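Local atomic coordinates of Tol-Pal system protein TolB (Acinetobacter baumannii, PDB entry 7MX5), a protein that is the periplasmic component of the Tol-Pal system, which probably takes part in outer membrane invagination during cell division and in keeping the outer membrane intact. Residues 163-175 against 181-193. Numbering follows the deposited sequence.
Sequences KTVLSSRDPILSP and AKKIAYVSFETKR
Two neighbouring blades of the TolB beta-propeller meet here: strand 163-168 is the outermost strand of one four-stranded blade, and the chain then turns into the innermost hairpin of the next, strands 172-177 and 183-188. Leu173 and Val187 form the antiparallel hydrogen-bonded pair of that hairpin, Leu173 N to Val187 O at 2.7 Å and Val187 N to Leu173 O at 2.8 Å. Beyond it Phe189 N donates to Pro171 O with an N-H...O angle of 139°, against 164° and 166° in the pair. Phe189 sets its ring beside Pro171 and Leu173, where Leu173 CD1, 3.6 Å from CE1, and Pro171 CB give it apolar neighbours, while Pro171 O sits at its edge.

Between the blades, the Tyr186 side chain rises from the hairpin across that of Leu166, whose CD2 lies 3.5 Å from Tyr186 CE1. Tyrosine fits because its ring packs on Leu166 while its hydroxyl hydrogen-bonds Gln199 OE1. The short hydroxyls of Ser168 and Ser188 make ST turns, accepting from Asp170 N and Glu190 N. One water joins both blades, bonded to Ser168 OG and donating to Pro171 O and Ser188 OG, which itself donates to the anti lone pair of Glu190 OE1, the oxygen that also pairs with Arg206.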
loop_
_atom_site.group_PDB
_atom_site.type_symbol
_atom_site.label_atom_id
_atom_site.label_comp_id
_atom_site.label_asym_id
_atom_site.label_seq_id
_atom_site.Cartn_x
_atom_site.Cartn_y
_atom_site.Cartn_z
ATOM N N LYS A 163 -13.221 5.377 -4.269
ATOM C CA LYS A 163 -13.753 5.228 -5.620
ATOM C C LYS A 163 -14.168 3.775 -5.799
ATOM O O LYS A 163 -13.321 2.877 -5.790
ATOM C CB LYS A 163 -12.717 5.648 -6.668
ATOM C CG LYS A 163 -13.265 5.925 -8.068
ATOM C CD LYS A 163 -13.600 4.643 -8.819
ATOM C CE LYS A 163 -13.891 4.906 -10.282
ATOM N NZ LYS A 163 -12.714 5.457 -11.001
ATOM N N THR A 164 -15.468 3.547 -5.972
ATOM C CA THR A 164 -15.987 2.197 -6.154
ATOM C C THR A 164 -15.711 1.733 -7.579
ATOM O O THR A 164 -16.198 2.335 -8.543
ATOM C CB THR A 164 -17.482 2.153 -5.852
ATOM O OG1 THR A 164 -17.702 2.488 -4.475
ATOM C CG2 THR A 164 -18.036 0.762 -6.121
ATOM N N VAL A 165 -14.928 0.662 -7.711
ATOM C CA VAL A 165 -14.627 0.112 -9.027
ATOM C C VAL A 165 -15.728 -0.838 -9.477
ATOM O O VAL A 165 -16.111 -0.850 -10.652
ATOM C CB VAL A 165 -13.252 -0.580 -9.006
ATOM C CG1 VAL A 165 -12.688 -0.690 -10.410
ATOM C CG2 VAL A 165 -12.296 0.172 -8.099
ATOM N N LEU A 166 -16.252 -1.642 -8.554
ATOM C CA LEU A 166 -17.287 -2.619 -8.858
ATOM C C LEU A 166 -17.899 -3.108 -7.555
ATOM O O LEU A 166 -17.187 -3.301 -6.567
ATOM C CB LEU A 166 -16.720 -3.802 -9.654
ATOM C CG LEU A 166 -17.673 -4.969 -9.931
ATOM C CD1 LEU A 166 -18.911 -4.493 -10.675
ATOM C CD2 LEU A 166 -16.970 -6.069 -10.706
ATOM N N SER A 167 -19.217 -3.293 -7.559
ATOM C CA SER A 167 -19.932 -3.912 -6.453
ATOM C C SER A 167 -20.758 -5.068 -6.994
ATOM O O SER A 167 -21.240 -5.028 -8.129
ATOM C CB SER A 167 -20.838 -2.909 -5.725
ATOM O OG SER A 167 -22.117 -2.841 -6.330
ATOM N N SER A 168 -20.916 -6.106 -6.176
ATOM C CA SER A 168 -21.600 -7.306 -6.633
ATOM C C SER A 168 -22.099 -8.101 -5.437
ATOM O O SER A 168 -21.564 -8.002 -4.330
ATOM C CB SER A 168 -20.684 -8.173 -7.503
ATOM O OG SER A 168 -21.190 -9.492 -7.614
ATOM N N ARG A 169 -23.139 -8.898 -5.685
ATOM C CA ARG A 169 -23.641 -9.859 -4.714
ATOM C C ARG A 169 -22.813 -11.134 -4.672
ATOM O O ARG A 169 -23.172 -12.065 -3.942
ATOM C CB ARG A 169 -25.100 -10.206 -5.027
ATOM C CG ARG A 169 -25.980 -8.994 -5.271
ATOM C CD ARG A 169 -27.074 -9.264 -6.287
ATOM N NE ARG A 169 -27.618 -8.020 -6.817
ATOM C CZ ARG A 169 -28.814 -7.535 -6.510
ATOM N NH1 ARG A 169 -29.626 -8.171 -5.682
ATOM N NH2 ARG A 169 -29.203 -6.381 -7.045
ATOM N N ASP A 170 -21.726 -11.195 -5.426
ATOM C CA ASP A 170 -20.893 -12.375 -5.570
ATOM C C ASP A 170 -19.448 -12.017 -5.264
ATOM O O ASP A 170 -19.064 -10.845 -5.339
ATOM C CB ASP A 170 -21.014 -12.950 -6.989
ATOM C CG ASP A 170 -22.395 -13.512 -7.272
ATOM O OD1 ASP A 170 -22.746 -14.552 -6.676
ATOM O OD2 ASP A 170 -23.131 -12.911 -8.083
ATOM N N PRO A 171 -18.626 -13.004 -4.899
ATOM C CA PRO A 171 -17.255 -12.707 -4.458
ATOM C C PRO A 171 -16.455 -11.917 -5.484
ATOM O O PRO A 171 -16.468 -12.217 -6.679
ATOM C CB PRO A 171 -16.648 -14.095 -4.228
ATOM C CG PRO A 171 -17.799 -14.998 -3.985
ATOM C CD PRO A 171 -19.021 -14.395 -4.607
ATOM N N ILE A 172 -15.759 -10.892 -4.995
ATOM C CA ILE A 172 -14.736 -10.171 -5.747
ATOM C C ILE A 172 -13.436 -10.317 -4.970
ATOM O O ILE A 172 -13.357 -9.906 -3.806
ATOM C CB ILE A 172 -15.097 -8.691 -5.944
ATOM C CG1 ILE A 172 -16.310 -8.550 -6.866
ATOM C CG2 ILE A 172 -13.908 -7.925 -6.506
ATOM C CD1 ILE A 172 -16.871 -7.145 -6.919
ATOM N N LEU A 173 -12.423 -10.906 -5.604
ATOM C CA LEU A 173 -11.209 -11.299 -4.904
ATOM C C LEU A 173 -9.967 -10.781 -5.615
ATOM O O LEU A 173 -9.956 -10.587 -6.833
ATOM C CB LEU A 173 -11.108 -12.828 -4.773
ATOM C CG LEU A 173 -12.384 -13.597 -4.426
ATOM C CD1 LEU A 173 -12.199 -15.080 -4.699
ATOM C CD2 LEU A 173 -12.775 -13.362 -2.976
ATOM N N SER A 174 -8.919 -10.559 -4.819
ATOM C CA SER A 174 -7.549 -10.318 -5.262
ATOM C C SER A 174 -7.424 -9.152 -6.236
ATOM O O SER A 174 -7.180 -9.368 -7.430
ATOM C CB SER A 174 -6.981 -11.587 -5.901
ATOM O OG SER A 174 -7.092 -12.693 -5.023
ATOM N N PRO A 175 -7.566 -7.910 -5.775
ATOM C CA PRO A 175 -7.249 -6.769 -6.645
ATOM C C PRO A 175 -5.744 -6.673 -6.858
ATOM O O PRO A 175 -4.963 -6.761 -5.908
ATOM C CB PRO A 175 -7.792 -5.556 -5.879
ATOM C CG PRO A 175 -8.459 -6.087 -4.648
ATOM C CD PRO A 175 -8.014 -7.493 -4.437
ATOM N N ALA A 181 -0.129 1.548 -12.665
ATOM C CA ALA A 181 -1.280 1.888 -11.830
ATOM C C ALA A 181 -2.397 2.578 -12.608
ATOM O O ALA A 181 -3.230 3.270 -12.015
ATOM C CB ALA A 181 -0.863 2.753 -10.634
ATOM N N LYS A 182 -2.438 2.404 -13.929
ATOM C CA LYS A 182 -3.526 2.959 -14.725
ATOM C C LYS A 182 -4.728 2.031 -14.792
ATOM O O LYS A 182 -5.859 2.502 -14.954
ATOM C CB LYS A 182 -3.046 3.266 -16.146
ATOM C CG LYS A 182 -2.635 4.711 -16.369
ATOM C CD LYS A 182 -1.330 4.794 -17.143
ATOM C CE LYS A 182 -0.927 6.237 -17.395
ATOM N NZ LYS A 182 -0.118 6.373 -18.637
ATOM N N LYS A 183 -4.507 0.726 -14.670
ATOM C CA LYS A 183 -5.575 -0.258 -14.706
ATOM C C LYS A 183 -5.495 -1.130 -13.461
ATOM O O LYS A 183 -4.445 -1.250 -12.825
ATOM C CB LYS A 183 -5.496 -1.130 -15.967
ATOM C CG LYS A 183 -5.648 -0.354 -17.264
ATOM C CD LYS A 183 -5.839 -1.287 -18.447
ATOM C CE LYS A 183 -6.252 -0.519 -19.693
ATOM N NZ LYS A 183 -5.075 -0.026 -20.459
ATOM N N ILE A 184 -6.627 -1.738 -13.116
ATOM C CA ILE A 184 -6.707 -2.658 -11.991
ATOM C C ILE A 184 -7.376 -3.940 -12.463
ATOM O O ILE A 184 -8.279 -3.908 -13.308
ATOM C CB ILE A 184 -7.466 -2.043 -10.794
ATOM C CG1 ILE A 184 -7.378 -2.964 -9.576
ATOM C CG2 ILE A 184 -8.920 -1.765 -11.152
ATOM C CD1 ILE A 184 -7.014 -2.250 -8.304
ATOM N N ALA A 185 -6.914 -5.069 -11.938
ATOM C CA ALA A 185 -7.492 -6.367 -12.236
ATOM C C ALA A 185 -8.054 -6.982 -10.963
ATOM O O ALA A 185 -7.662 -6.626 -9.847
ATOM C CB ALA A 185 -6.465 -7.313 -12.864
ATOM N N TYR A 186 -8.976 -7.922 -11.145
ATOM C CA TYR A 186 -9.652 -8.552 -10.021
ATOM C C TYR A 186 -10.339 -9.816 -10.510
ATOM O O TYR A 186 -10.574 -9.996 -11.707
ATOM C CB TYR A 186 -10.667 -7.602 -9.377
ATOM C CG TYR A 186 -11.652 -7.010 -10.362
ATOM C CD1 TYR A 186 -12.852 -7.649 -10.642
ATOM C CD2 TYR A 186 -11.377 -5.815 -11.019
ATOM C CE1 TYR A 186 -13.752 -7.116 -11.543
ATOM C CE2 TYR A 186 -12.273 -5.273 -11.920
ATOM C CZ TYR A 186 -13.460 -5.928 -12.178
ATOM O OH TYR A 186 -14.358 -5.396 -13.074
ATOM N N VAL A 187 -10.660 -10.689 -9.562
ATOM C CA VAL A 187 -11.403 -11.913 -9.831
ATOM C C VAL A 187 -12.841 -11.687 -9.392
ATOM O O VAL A 187 -13.098 -11.353 -8.229
ATOM C CB VAL A 187 -10.785 -13.116 -9.104
ATOM C CG1 VAL A 187 -11.513 -14.398 -9.485
ATOM C CG2 VAL A 187 -9.307 -13.214 -9.427
ATOM N N SER A 188 -13.779 -11.860 -10.318
ATOM C CA SER A 188 -15.187 -11.606 -10.060
ATOM C C SER A 188 -15.999 -12.870 -10.290
ATOM O O SER A 188 -15.712 -13.649 -11.205
ATOM C CB SER A 188 -15.718 -10.478 -10.950
ATOM O OG SER A 188 -17.110 -10.291 -10.757
ATOM N N PHE A 189 -17.014 -13.067 -9.449
ATOM C CA PHE A 189 -17.961 -14.163 -9.596
ATOM C C PHE A 189 -19.365 -13.661 -9.916
ATOM O O PHE A 189 -20.339 -14.391 -9.704
ATOM C CB PHE A 189 -17.986 -15.026 -8.332
ATOM C CG PHE A 189 -16.714 -15.793 -8.086
ATOM C CD1 PHE A 189 -15.564 -15.146 -7.662
ATOM C CD2 PHE A 189 -16.673 -17.166 -8.269
ATOM C CE1 PHE A 189 -14.397 -15.851 -7.433
ATOM C CE2 PHE A 189 -15.509 -17.878 -8.040
ATOM C CZ PHE A 189 -14.369 -17.218 -7.621
ATOM N N GLU A 190 -19.487 -12.423 -10.415
ATOM C CA GLU A 190 -20.799 -11.874 -10.752
ATOM C C GLU A 190 -21.560 -12.796 -11.695
ATOM O O GLU A 190 -22.791 -12.887 -11.622
ATOM C CB GLU A 190 -20.648 -10.473 -11.354
ATOM C CG GLU A 190 -20.037 -10.431 -12.749
ATOM C CD GLU A 190 -19.472 -9.068 -13.096
ATOM O OE1 GLU A 190 -18.445 -8.677 -12.500
ATOM O OE2 GLU A 190 -20.055 -8.385 -13.965
ATOM N N THR A 191 -20.848 -13.479 -12.583
ATOM C CA THR A 191 -21.337 -14.687 -13.224
ATOM C C THR A 191 -20.682 -15.875 -12.533
ATOM O O THR A 191 -19.520 -15.796 -12.122
ATOM C CB THR A 191 -21.024 -14.697 -14.721
ATOM O OG1 THR A 191 -19.711 -15.232 -14.934
ATOM C CG2 THR A 191 -21.095 -13.288 -15.292
ATOM N N LYS A 192 -21.439 -16.966 -12.395
ATOM C CA LYS A 192 -21.032 -18.137 -11.622
ATOM C C LYS A 192 -19.581 -18.541 -11.858
ATOM O O LYS A 192 -18.851 -18.833 -10.906
ATOM C CB LYS A 192 -21.952 -19.316 -11.942
ATOM C CG LYS A 192 -22.118 -20.304 -10.802
ATOM C CD LYS A 192 -21.339 -21.579 -11.075
ATOM C CE LYS A 192 -21.702 -22.672 -10.084
ATOM N NZ LYS A 192 -20.873 -22.597 -8.849
ATOM N N ARG A 193 -19.154 -18.550 -13.112
ATOM C CA ARG A 193 -17.791 -18.955 -13.429
ATOM C C ARG A 193 -16.825 -17.808 -13.144
ATOM O O ARG A 193 -17.049 -16.688 -13.612
ATOM C CB ARG A 193 -17.691 -19.384 -14.888
ATOM C CG ARG A 193 -18.340 -20.732 -15.168
ATOM C CD ARG A 193 -18.035 -21.223 -16.570
ATOM N NE ARG A 193 -16.993 -20.432 -17.215
ATOM C CZ ARG A 193 -16.872 -20.283 -18.526
ATOM N NH1 ARG A 193 -17.714 -20.862 -19.368
ATOM N NH2 ARG A 193 -15.882 -19.535 -19.006
HETATM O O HOH W 1 -18.465 -10.738 -8.380
#